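Local coordinates for protein BugD (Bordetella pertussis Tohama I, PDB 2F5X) that serves as a periplasmic solute receptor that binds aspartic acid, probably for a tripartite tricarboxylate transporter-type uptake system, at residues A[151-156]-A[233-238]. Numbering follows the deposited sequence.
Sequences SHLCGT and FEVGIW. With ASP (aspartic acid), chain D.
Cys154 and Phe233 meet at the edge of the phenyl ring. Cys154 SG lies 4.1 Å from Phe233 CE2. The line from the sulfur to the ring centre is 84° off the ring normal, a sulfur-aromatic contact at the ring edge, not over a face. The Cys154 SG is also half of the disulfide to Cys190, so the ring packs beside a crosslink. With chi1 -162°, Phe233 CG stands anti to the backbone N, and the far end of the ring swings in toward the helix. Phe233 CZ reaches Cys154 O obliquely at 4.1 Å.

The second point of packing is aliphatic. Leu153 CD2 touches Val235 CG1 at 4.1 Å; the two side chains run alongside each other in opposite senses and meet at one methyl of each. The backbones come nearest at Cys154 and Val235, with their CA atoms 7.0 Å apart. These four residues are buried and meet by van der Waals and sulfur-aromatic contact. The packing is looser away from them: Ile237 points toward the helix, but its CD1 stops 4.6 Å from Leu153 CD2. The solvent side begins at Glu234 and His152, both partly exposed.

Ser151 turns away from 233-238 and serves the ligand. Its N gives a hydrogen bond of 2.8 Å to OD1 of the bound aspartic acid, and its OG gives one of 2.7 Å to the same OD1. Two donors of one residue thus grip one carboxylate oxygen near the start of helix 150-162, whose dipole probably helps hold the charge.

Met113 of strand 102-117 touches Cys154, Val235 and Ile237. Trp300 and Phe304 of helix 286-306 pack on Leu153. The contact thus joins the ligand-binding helix 150-162 to the lead-in of strand 236-244.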
ATOM      1  N   SER A 151      -3.867  -0.343   4.848  1.00  7.20           N
ATOM      2  CA  SER A 151      -4.638  -1.107   5.817  1.00  7.46           C
ATOM      3  C   SER A 151      -5.570  -0.203   6.617  1.00  7.28           C
ATOM      4  O   SER A 151      -6.601  -0.654   7.104  1.00  7.73           O
ATOM      5  CB  SER A 151      -3.705  -1.890   6.755  1.00  6.84           C
ATOM      6  OG  SER A 151      -2.735  -1.039   7.347  1.00  8.12           O
ATOM      7  N   HIS A 152      -5.206   1.074   6.748  1.00  7.62           N
ATOM      8  CA  HIS A 152      -6.080   2.049   7.401  1.00  7.80           C
ATOM      9  C   HIS A 152      -7.293   2.381   6.531  1.00  8.00           C
ATOM     10  O   HIS A 152      -8.427   2.400   7.025  1.00  8.00           O
ATOM     11  CB  HIS A 152      -5.317   3.326   7.764  1.00  8.02           C
ATOM     12  CG  HIS A 152      -6.212   4.457   8.175  1.00  8.17           C
ATOM     13  ND1 HIS A 152      -6.493   5.522   7.348  1.00  8.53           N
ATOM     14  CD2 HIS A 152      -6.904   4.674   9.321  1.00  7.63           C
ATOM     15  CE1 HIS A 152      -7.334   6.339   7.960  1.00  8.63           C
ATOM     16  NE2 HIS A 152      -7.598   5.848   9.161  1.00  8.03           N
ATOM     17  N   LEU A 153      -7.048   2.652   5.247  1.00  8.17           N
ATOM     18  CA  LEU A 153      -8.123   2.934   4.300  1.00  8.19           C
ATOM     19  C   LEU A 153      -9.114   1.767   4.239  1.00  8.08           C
ATOM     20  O   LEU A 153     -10.327   1.952   4.411  1.00  8.25           O
ATOM     21  CB  LEU A 153      -7.554   3.236   2.903  1.00  8.24           C
ATOM     22  CG  LEU A 153      -8.571   3.259   1.745  1.00  9.01           C
ATOM     23  CD1 LEU A 153      -9.614   4.381   1.951  1.00 10.85           C
ATOM     24  CD2 LEU A 153      -7.864   3.424   0.424  1.00  9.58           C
ATOM     25  N   CYS A 154      -8.602   0.565   4.013  1.00  8.55           N
ATOM     26  CA  CYS A 154      -9.471  -0.599   3.913  1.00  9.00           C
ATOM     27  C   CYS A 154     -10.170  -0.877   5.236  1.00  8.49           C
ATOM     28  O   CYS A 154     -11.356  -1.182   5.244  1.00  9.07           O
ATOM     29  CB  CYS A 154      -8.691  -1.820   3.458  1.00  8.88           C
ATOM     30  SG  CYS A 154      -9.697  -3.289   3.160  1.00 10.61           S
ATOM     31  N   GLY A 155      -9.443  -0.738   6.346  1.00  8.49           N
ATOM     32  CA  GLY A 155     -10.031  -0.918   7.667  1.00  8.58           C
ATOM     33  C   GLY A 155     -11.171   0.054   7.926  1.00  8.66           C
ATOM     34  O   GLY A 155     -12.198  -0.325   8.501  1.00  8.76           O
ATOM     35  N   THR A 156     -11.002   1.297   7.485  1.00  8.81           N
ATOM     36  CA  THR A 156     -12.041   2.308   7.646  1.00  9.76           C
ATOM     37  C   THR A 156     -13.273   1.890   6.857  1.00  9.47           C
ATOM     38  O   THR A 156     -14.400   1.945   7.363  1.00  9.79           O
ATOM     39  CB  THR A 156     -11.528   3.695   7.164  1.00  9.86           C
ATOM     40  OG1 THR A 156     -10.528   4.169   8.082  1.00 13.29           O
ATOM     41  CG2 THR A 156     -12.631   4.738   7.260  1.00 11.97           C
ATOM     42  N   PHE A 233     -17.297  -1.843  -2.839  1.00 16.47           N
ATOM     43  CA  PHE A 233     -16.172  -2.045  -1.934  1.00 15.27           C
ATOM     44  C   PHE A 233     -14.982  -2.529  -2.752  1.00 15.42           C
ATOM     45  O   PHE A 233     -14.735  -3.738  -2.864  1.00 15.71           O
ATOM     46  CB  PHE A 233     -16.516  -3.052  -0.833  1.00 14.83           C
ATOM     47  CG  PHE A 233     -15.597  -2.993   0.358  1.00 13.56           C
ATOM     48  CD1 PHE A 233     -16.075  -2.558   1.588  1.00 13.14           C
ATOM     49  CD2 PHE A 233     -14.254  -3.371   0.252  1.00 13.65           C
ATOM     50  CE1 PHE A 233     -15.240  -2.513   2.702  1.00 13.07           C
ATOM     51  CE2 PHE A 233     -13.403  -3.315   1.354  1.00 13.57           C
ATOM     52  CZ  PHE A 233     -13.898  -2.886   2.584  1.00 13.13           C
ATOM     53  N   GLU A 234     -14.258  -1.576  -3.325  1.00 14.92           N
ATOM     54  CA  GLU A 234     -13.131  -1.882  -4.193  1.00 15.22           C
ATOM     55  C   GLU A 234     -11.942  -1.061  -3.741  1.00 14.35           C
ATOM     56  O   GLU A 234     -12.055   0.162  -3.562  1.00 14.00           O
ATOM     57  CB  GLU A 234     -13.483  -1.563  -5.653  1.00 16.30           C
ATOM     58  CG  GLU A 234     -14.402  -2.587  -6.310  1.00 21.06           C
ATOM     59  CD  GLU A 234     -15.459  -1.960  -7.213  1.00 27.36           C
ATOM     60  OE1 GLU A 234     -15.224  -0.847  -7.739  1.00 30.68           O
ATOM     61  OE2 GLU A 234     -16.526  -2.589  -7.409  1.00 30.08           O
ATOM     62  N   VAL A 235     -10.819  -1.742  -3.504  1.00 13.49           N
ATOM     63  CA  VAL A 235      -9.575  -1.082  -3.119  1.00 13.15           C
ATOM     64  C   VAL A 235      -8.420  -1.711  -3.861  1.00 12.51           C
ATOM     65  O   VAL A 235      -8.131  -2.901  -3.681  1.00 12.68           O
ATOM     66  CB  VAL A 235      -9.245  -1.222  -1.604  1.00 12.88           C
ATOM     67  CG1 VAL A 235      -8.050  -0.326  -1.237  1.00 14.35           C
ATOM     68  CG2 VAL A 235     -10.437  -0.901  -0.737  1.00 15.03           C
ATOM     69  N   GLY A 236      -7.766  -0.907  -4.693  1.00 11.24           N
ATOM     70  CA  GLY A 236      -6.528  -1.307  -5.340  1.00 10.57           C
ATOM     71  C   GLY A 236      -5.418  -0.370  -4.912  1.00 10.09           C
ATOM     72  O   GLY A 236      -5.492   0.855  -5.128  1.00 10.88           O
ATOM     73  N   ILE A 237      -4.384  -0.933  -4.296  1.00  9.04           N
ATOM     74  CA  ILE A 237      -3.315  -0.102  -3.753  1.00  8.40           C
ATOM     75  C   ILE A 237      -2.249   0.108  -4.823  1.00  8.10           C
ATOM     76  O   ILE A 237      -1.307  -0.686  -4.959  1.00  8.19           O
ATOM     77  CB  ILE A 237      -2.767  -0.733  -2.455  1.00  8.11           C
ATOM     78  CG1 ILE A 237      -3.896  -0.848  -1.408  1.00  7.88           C
ATOM     79  CG2 ILE A 237      -1.589   0.081  -1.878  1.00  9.08           C
ATOM     80  CD1 ILE A 237      -4.593   0.472  -1.021  1.00  7.45           C
ATOM     81  N   TRP A 238      -2.433   1.162  -5.615  1.00  8.21           N
ATOM     82  CA  TRP A 238      -1.426   1.532  -6.595  1.00  7.84           C
ATOM     83  C   TRP A 238      -0.211   2.073  -5.851  1.00  8.33           C
ATOM     84  O   TRP A 238      -0.324   2.577  -4.725  1.00  8.49           O
ATOM     85  CB  TRP A 238      -1.960   2.566  -7.602  1.00  7.69           C
ATOM     86  CG  TRP A 238      -2.546   3.801  -6.956  1.00  8.09           C
ATOM     87  CD1 TRP A 238      -3.859   4.016  -6.631  1.00  7.90           C
ATOM     88  CD2 TRP A 238      -1.840   4.991  -6.584  1.00  8.38           C
ATOM     89  NE1 TRP A 238      -4.010   5.264  -6.065  1.00  8.72           N
ATOM     90  CE2 TRP A 238      -2.789   5.889  -6.035  1.00  9.99           C
ATOM     91  CE3 TRP A 238      -0.493   5.398  -6.667  1.00  8.93           C
ATOM     92  CZ2 TRP A 238      -2.436   7.163  -5.563  1.00  9.84           C
ATOM     93  CZ3 TRP A 238      -0.141   6.674  -6.201  1.00  9.68           C
ATOM     94  CH2 TRP A 238      -1.111   7.534  -5.649  1.00 10.75           C
TER
HETATM   95  N   ASP D 901       2.051  -0.860   2.599  1.00  7.83           N
HETATM   96  CA  ASP D 901       2.331  -0.790   4.064  1.00  7.79           C
HETATM   97  C   ASP D 901       3.594  -1.552   4.434  1.00  8.12           C
HETATM   98  O   ASP D 901       3.761  -1.975   5.594  1.00  8.63           O
HETATM   99  CB  ASP D 901       1.150  -1.329   4.861  1.00  7.59           C
HETATM  100  CG  ASP D 901      -0.078  -0.467   4.724  1.00  7.57           C
HETATM  101  OD1 ASP D 901      -1.163  -0.928   5.149  1.00  7.40           O
HETATM  102  OD2 ASP D 901      -0.044   0.681   4.211  1.00  8.41           O
HETATM  103  OXT ASP D 901       4.438  -1.740   3.557  1.00  8.21           O